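Local coordinates for N-terminal acetyltransferase-like protein (Chaetomium thermophilum, PDB 5NNP) that probably serves as the auxiliary subunit of a NatA-type N-terminal acetyltransferase, built from stacked TPR-like helical hairpins and assembled with other protein chains, at residues W149-A153 and I168-Y172; S188-L192 and D214-D220. One frame throughout, in Å; residues are numbered along the deposited sequence.

Contact 1: residues W149-A153 and I168-Y172; sequences WTALA and ILTTY
Trp149 lies against Tyr172, Thr171 and Ile168 where helices 146-159 and 162-175 run back antiparallel, their local axes 9.0 Å apart at 161°. Its CB is 4.1 Å from Tyr172 CD1, and the same tyrosine atom stays over one indole face along the pyrrole side, offset toward the rim and closest to Trp149 CD1 at 3.5 Å. The five-membered ring of Trp149 and the Tyr172 ring are inclined at 56°. At NE1 the indole bonds to the carbonyl of Pro143, which ties it to the loop before its helix. On the six-membered ring, CE3 lies 4.1 Å from Ile168 CG2, and further out CZ3 meets the methyl CG2 of Thr171 at 3.8 Å. The threonine hydroxyl is bonded to His167 O within its own helix, while the methyl faces Trp149.

Between the helices Ile168 packs against both Trp149 and Leu152. With CG1 anti to the carbonyl carbon (chi1 -68°), CG2 is left anti to the backbone N and lies by Trp149 O and Ala153. The Ile168 side chain crosses that of Leu152 at about a right angle, CD1 meeting Leu152 CD2 at 3.8 Å. Ala153 CB packs on Leu169 CG at 3.7 Å. Ala153 lies where the backbones come nearest, its CA 5.6 Å from Ile168 CA, consistent with its small side chain. Such hairpins build TPR-type solenoids. Leu139 of helix 128-141 also packs on Trp149, and Tyr193 of helix 185-200 on Leu169. Cohesion thus rests on apolar and aromatic packing, the polar groups of Trp149 and Thr171 being satisfied by neighbouring backbone carbonyls.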
loop_
_atom_site.group_PDB
_atom_site.type_symbol
_atom_site.label_atom_id
_atom_site.label_comp_id
_atom_site.label_asym_id
_atom_site.label_seq_id
_atom_site.Cartn_x
_atom_site.Cartn_y
_atom_site.Cartn_z
ATOM N N TRP A 149 -4.830 -27.340 -8.523
ATOM C CA TRP A 149 -3.422 -27.616 -8.864
ATOM C C TRP A 149 -2.593 -26.366 -8.628
ATOM O O TRP A 149 -1.543 -26.406 -7.966
ATOM C CB TRP A 149 -3.257 -28.086 -10.304
ATOM C CG TRP A 149 -3.839 -29.436 -10.537
ATOM C CD1 TRP A 149 -5.140 -29.721 -10.823
ATOM C CD2 TRP A 149 -3.147 -30.699 -10.516
ATOM N NE1 TRP A 149 -5.307 -31.068 -10.965
ATOM C CE2 TRP A 149 -4.103 -31.697 -10.780
ATOM C CE3 TRP A 149 -1.813 -31.084 -10.284
ATOM C CZ2 TRP A 149 -3.776 -33.059 -10.821
ATOM C CZ3 TRP A 149 -1.489 -32.431 -10.321
ATOM C CH2 TRP A 149 -2.468 -33.403 -10.588
ATOM N N THR A 150 -3.083 -25.258 -9.176
ATOM C CA THR A 150 -2.452 -23.948 -9.013
ATOM C C THR A 150 -2.264 -23.569 -7.541
ATOM O O THR A 150 -1.195 -23.114 -7.149
ATOM C CB THR A 150 -3.277 -22.874 -9.705
ATOM O OG1 THR A 150 -3.406 -23.230 -11.075
ATOM C CG2 THR A 150 -2.614 -21.489 -9.579
ATOM N N ALA A 151 -3.308 -23.783 -6.740
ATOM C CA ALA A 151 -3.260 -23.539 -5.303
ATOM C C ALA A 151 -2.146 -24.324 -4.606
ATOM O O ALA A 151 -1.430 -23.765 -3.778
ATOM C CB ALA A 151 -4.604 -23.871 -4.673
ATOM N N LEU A 152 -1.998 -25.612 -4.941
ATOM C CA LEU A 152 -0.935 -26.419 -4.348
ATOM C C LEU A 152 0.427 -25.924 -4.824
ATOM O O LEU A 152 1.375 -25.912 -4.048
ATOM C CB LEU A 152 -1.090 -27.915 -4.663
ATOM C CG LEU A 152 0.107 -28.784 -4.193
ATOM C CD1 LEU A 152 0.315 -28.753 -2.662
ATOM C CD2 LEU A 152 0.051 -30.214 -4.704
ATOM N N ALA A 153 0.525 -25.500 -6.081
ATOM C CA ALA A 153 1.746 -24.853 -6.563
ATOM C C ALA A 153 2.058 -23.552 -5.786
ATOM O O ALA A 153 3.207 -23.310 -5.398
ATOM C CB ALA A 153 1.639 -24.570 -8.032
ATOM N N ILE A 168 4.338 -29.140 -9.891
ATOM C CA ILE A 168 2.885 -29.245 -9.815
ATOM C C ILE A 168 2.263 -28.546 -11.014
ATOM O O ILE A 168 1.326 -29.073 -11.619
ATOM C CB ILE A 168 2.338 -28.653 -8.502
ATOM C CG1 ILE A 168 2.776 -29.510 -7.308
ATOM C CG2 ILE A 168 0.831 -28.558 -8.533
ATOM C CD1 ILE A 168 2.529 -31.035 -7.511
ATOM N N LEU A 169 2.814 -27.386 -11.384
ATOM C CA LEU A 169 2.327 -26.628 -12.532
ATOM C C LEU A 169 2.536 -27.388 -13.831
ATOM O O LEU A 169 1.621 -27.476 -14.665
ATOM C CB LEU A 169 3.008 -25.265 -12.613
ATOM C CG LEU A 169 2.492 -24.248 -11.587
ATOM C CD1 LEU A 169 3.383 -23.006 -11.518
ATOM C CD2 LEU A 169 1.067 -23.866 -11.898
ATOM N N THR A 170 3.734 -27.942 -14.007
ATOM C CA THR A 170 4.019 -28.670 -15.224
ATOM C C THR A 170 3.216 -29.968 -15.290
ATOM O O THR A 170 2.824 -30.409 -16.377
ATOM C CB THR A 170 5.507 -29.011 -15.357
ATOM O OG1 THR A 170 6.284 -27.805 -15.388
ATOM C CG2 THR A 170 5.744 -29.825 -16.640
ATOM N N THR A 171 2.968 -30.588 -14.139
ATOM C CA THR A 171 2.218 -31.844 -14.131
ATOM C C THR A 171 0.821 -31.606 -14.682
ATOM O O THR A 171 0.334 -32.390 -15.501
ATOM C CB THR A 171 2.141 -32.467 -12.722
ATOM O OG1 THR A 171 3.450 -32.892 -12.332
ATOM C CG2 THR A 171 1.222 -33.680 -12.709
ATOM N N TYR A 172 0.199 -30.502 -14.268
ATOM C CA TYR A 172 -1.111 -30.152 -14.799
ATOM C C TYR A 172 -1.075 -29.986 -16.314
ATOM O O TYR A 172 -1.856 -30.619 -17.029
ATOM C CB TYR A 172 -1.676 -28.874 -14.169
ATOM C CG TYR A 172 -3.051 -28.631 -14.712
ATOM C CD1 TYR A 172 -4.138 -29.290 -14.175
ATOM C CD2 TYR A 172 -3.256 -27.828 -15.824
ATOM C CE1 TYR A 172 -5.396 -29.127 -14.695
ATOM C CE2 TYR A 172 -4.517 -27.658 -16.353
ATOM C CZ TYR A 172 -5.584 -28.313 -15.781
ATOM O OH TYR A 172 -6.854 -28.168 -16.284
#

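Contact 2: residues S188-L192 and D214-D220; sequences SEALL and DCKHCLD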
loop_
_atom_site.group_PDB
_atom_site.type_symbol
_atom_site.label_atom_id
_atom_site.label_comp_id
_atom_site.label_asym_id
_atom_site.label_seq_id
_atom_site.Cartn_x
_atom_site.Cartn_y
_atom_site.Cartn_z
ATOM N N SER A 188 -3.220 -18.697 -19.742
ATOM C CA SER A 188 -2.219 -17.654 -20.003
ATOM C C SER A 188 -1.502 -17.188 -18.731
ATOM O O SER A 188 -0.270 -17.133 -18.680
ATOM C CB SER A 188 -2.870 -16.457 -20.686
ATOM O OG SER A 188 -1.957 -15.381 -20.789
ATOM N N GLU A 189 -2.287 -16.853 -17.715
ATOM C CA GLU A 189 -1.764 -16.485 -16.409
ATOM C C GLU A 189 -0.969 -17.604 -15.750
ATOM O O GLU A 189 0.031 -17.340 -15.081
ATOM C CB GLU A 189 -2.912 -16.054 -15.494
ATOM C CG GLU A 189 -3.438 -14.666 -15.833
ATOM C CD GLU A 189 -2.358 -13.594 -15.743
ATOM O OE1 GLU A 189 -1.690 -13.504 -14.692
ATOM O OE2 GLU A 189 -2.174 -12.849 -16.728
ATOM N N ALA A 190 -1.406 -18.851 -15.950
ATOM C CA ALA A 190 -0.702 -19.988 -15.381
ATOM C C ALA A 190 0.676 -20.155 -16.012
ATOM O O ALA A 190 1.622 -20.529 -15.327
ATOM C CB ALA A 190 -1.510 -21.259 -15.537
ATOM N N LEU A 191 0.786 -19.885 -17.313
ATOM C CA LEU A 191 2.079 -19.942 -17.994
ATOM C C LEU A 191 3.038 -18.869 -17.458
ATOM O O LEU A 191 4.208 -19.150 -17.186
ATOM C CB LEU A 191 1.898 -19.784 -19.495
ATOM C CG LEU A 191 1.253 -20.961 -20.236
ATOM C CD1 LEU A 191 0.756 -20.526 -21.596
ATOM C CD2 LEU A 191 2.215 -22.139 -20.375
ATOM N N LEU A 192 2.547 -17.646 -17.270
ATOM C CA LEU A 192 3.431 -16.600 -16.798
ATOM C C LEU A 192 3.873 -16.854 -15.354
ATOM O O LEU A 192 5.028 -16.616 -14.992
ATOM C CB LEU A 192 2.757 -15.240 -16.922
ATOM C CG LEU A 192 2.481 -14.728 -18.342
ATOM C CD1 LEU A 192 1.733 -13.393 -18.283
ATOM C CD2 LEU A 192 3.761 -14.588 -19.177
ATOM N N ASP A 214 6.681 -20.985 -24.794
ATOM C CA ASP A 214 5.338 -21.299 -24.319
ATOM C C ASP A 214 4.504 -20.065 -24.040
ATOM O O ASP A 214 3.276 -20.144 -23.995
ATOM C CB ASP A 214 5.404 -22.155 -23.046
ATOM C CG ASP A 214 5.865 -23.590 -23.314
ATOM O OD1 ASP A 214 6.230 -23.920 -24.469
ATOM O OD2 ASP A 214 5.876 -24.390 -22.350
ATOM N N CYS A 215 5.165 -18.926 -23.853
ATOM C CA CYS A 215 4.490 -17.743 -23.319
ATOM C C CYS A 215 4.288 -16.674 -24.362
ATOM O O CYS A 215 3.760 -15.594 -24.064
ATOM C CB CYS A 215 5.289 -17.149 -22.160
ATOM S SG CYS A 215 5.445 -18.216 -20.743
ATOM N N LYS A 216 4.703 -16.984 -25.581
ATOM C CA LYS A 216 4.811 -15.995 -26.645
ATOM C C LYS A 216 3.534 -15.187 -26.837
ATOM O O LYS A 216 3.577 -13.969 -27.013
ATOM C CB LYS A 216 5.188 -16.686 -27.949
ATOM C CG LYS A 216 5.415 -15.742 -29.092
ATOM C CD LYS A 216 5.811 -16.479 -30.347
ATOM C CE LYS A 216 6.145 -15.472 -31.434
ATOM N NZ LYS A 216 6.330 -16.112 -32.759
ATOM N N HIS A 217 2.399 -15.871 -26.778
ATOM C CA HIS A 217 1.124 -15.251 -27.082
ATOM C C HIS A 217 0.255 -14.993 -25.857
ATOM O O HIS A 217 -0.951 -14.839 -25.995
ATOM C CB HIS A 217 0.352 -16.127 -28.073
ATOM C CG HIS A 217 1.124 -16.467 -29.308
ATOM N ND1 HIS A 217 1.376 -15.551 -30.307
ATOM C CD2 HIS A 217 1.701 -17.625 -29.707
ATOM C CE1 HIS A 217 2.076 -16.127 -31.267
ATOM N NE2 HIS A 217 2.286 -17.387 -30.927
ATOM N N CYS A 218 0.843 -14.958 -24.663
ATOM C CA CYS A 218 0.067 -14.657 -23.458
ATOM C C CYS A 218 -0.611 -13.290 -23.567
ATOM O O CYS A 218 -0.133 -12.408 -24.272
ATOM C CB CYS A 218 0.952 -14.712 -22.215
ATOM S SG CYS A 218 1.607 -16.367 -21.875
ATOM N N LEU A 219 -1.735 -13.131 -22.875
ATOM C CA LEU A 219 -2.581 -11.950 -23.015
ATOM C C LEU A 219 -2.016 -10.738 -22.275
ATOM O O LEU A 219 -2.231 -9.597 -22.671
ATOM C CB LEU A 219 -3.995 -12.264 -22.524
ATOM C CG LEU A 219 -4.649 -13.415 -23.306
ATOM C CD1 LEU A 219 -6.018 -13.769 -22.769
ATOM C CD2 LEU A 219 -4.740 -13.091 -24.761
ATOM N N ASP A 220 -1.289 -10.992 -21.195
ATOM C CA ASP A 220 -0.637 -9.926 -20.462
ATOM C C ASP A 220 0.589 -9.460 -21.250
ATOM O O ASP A 220 1.704 -9.918 -21.007
ATOM C CB ASP A 220 -0.257 -10.412 -19.058
ATOM C CG ASP A 220 0.234 -9.287 -18.155
ATOM O OD1 ASP A 220 0.524 -8.188 -18.670
ATOM O OD2 ASP A 220 0.344 -9.505 -16.930
HETATM O O HOH W 1 -1.896 -13.412 -19.405
#
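Ser188 OG accepts the backbone N-H of Leu219 at 3.1 Å, with a nearly straight N-H···O angle of 162°. The hydroxyl reaches the loop because it stands anti to the serine's own backbone N (chi1 173°), pointing out from helix 185-200. Replacing the buried serine by an alanine is likely to leave the Leu219 N-H without this acceptor and the loop less firmly held to the helix. One turn on, Leu192 lays CD2 3.9 Å from Cys218 SG and CD1 against Asp220 CB, while Leu191 CD1 rests near Asp214 O. Leu191 CB lies 4.1 Å from Cys215 SG and packs on Cys218 SG as well.

The loop is the link between helices 204-214 and 221-234 of this helical-repeat fold, and a type I turn from Cys215 to Cys218 shapes it, closed by Cys218 N on Cys215 O at 3.0 Å. Asp220 then takes the N-cap position of helix 221-234, its OD1 weakly bonded to Ala223 N. A water accepts from Asp220 N and donates to Glu189 OE2, at 2.7 Å from the latter. Glu189 OE2 and Asp220 OD2 are 4.2 Å apart, a like-charge approach that is probably eased by Arg538, whose NH2 forms salt bridges to both carboxylates. Beyond the two segments, Lys216 NZ pairs with an acidic side chain of another protein chain.

Overall arrangement
From the N terminus the chain first makes contact 1, which closes the hairpin of helices 146-159 and 162-175. It then runs on to helix 185-200, whose early part opens contact 2. After helix 204-214 it folds back through 214-220 onto that part, so contact 2 closes a longer excursion. The two follow in series, neither nested nor crossed, with centres 16 Å apart. The nearest atoms of contact 1 and contact 2 are about 5 Å apart and do not touch. Helix 185-200 is the link, since its Tyr193, Lys194 and Ile197 receive Leu169 of contact 1. Contact 2 extends the tie to helix 221-234 and, through Arg538, to a part of the chain far on in the sequence.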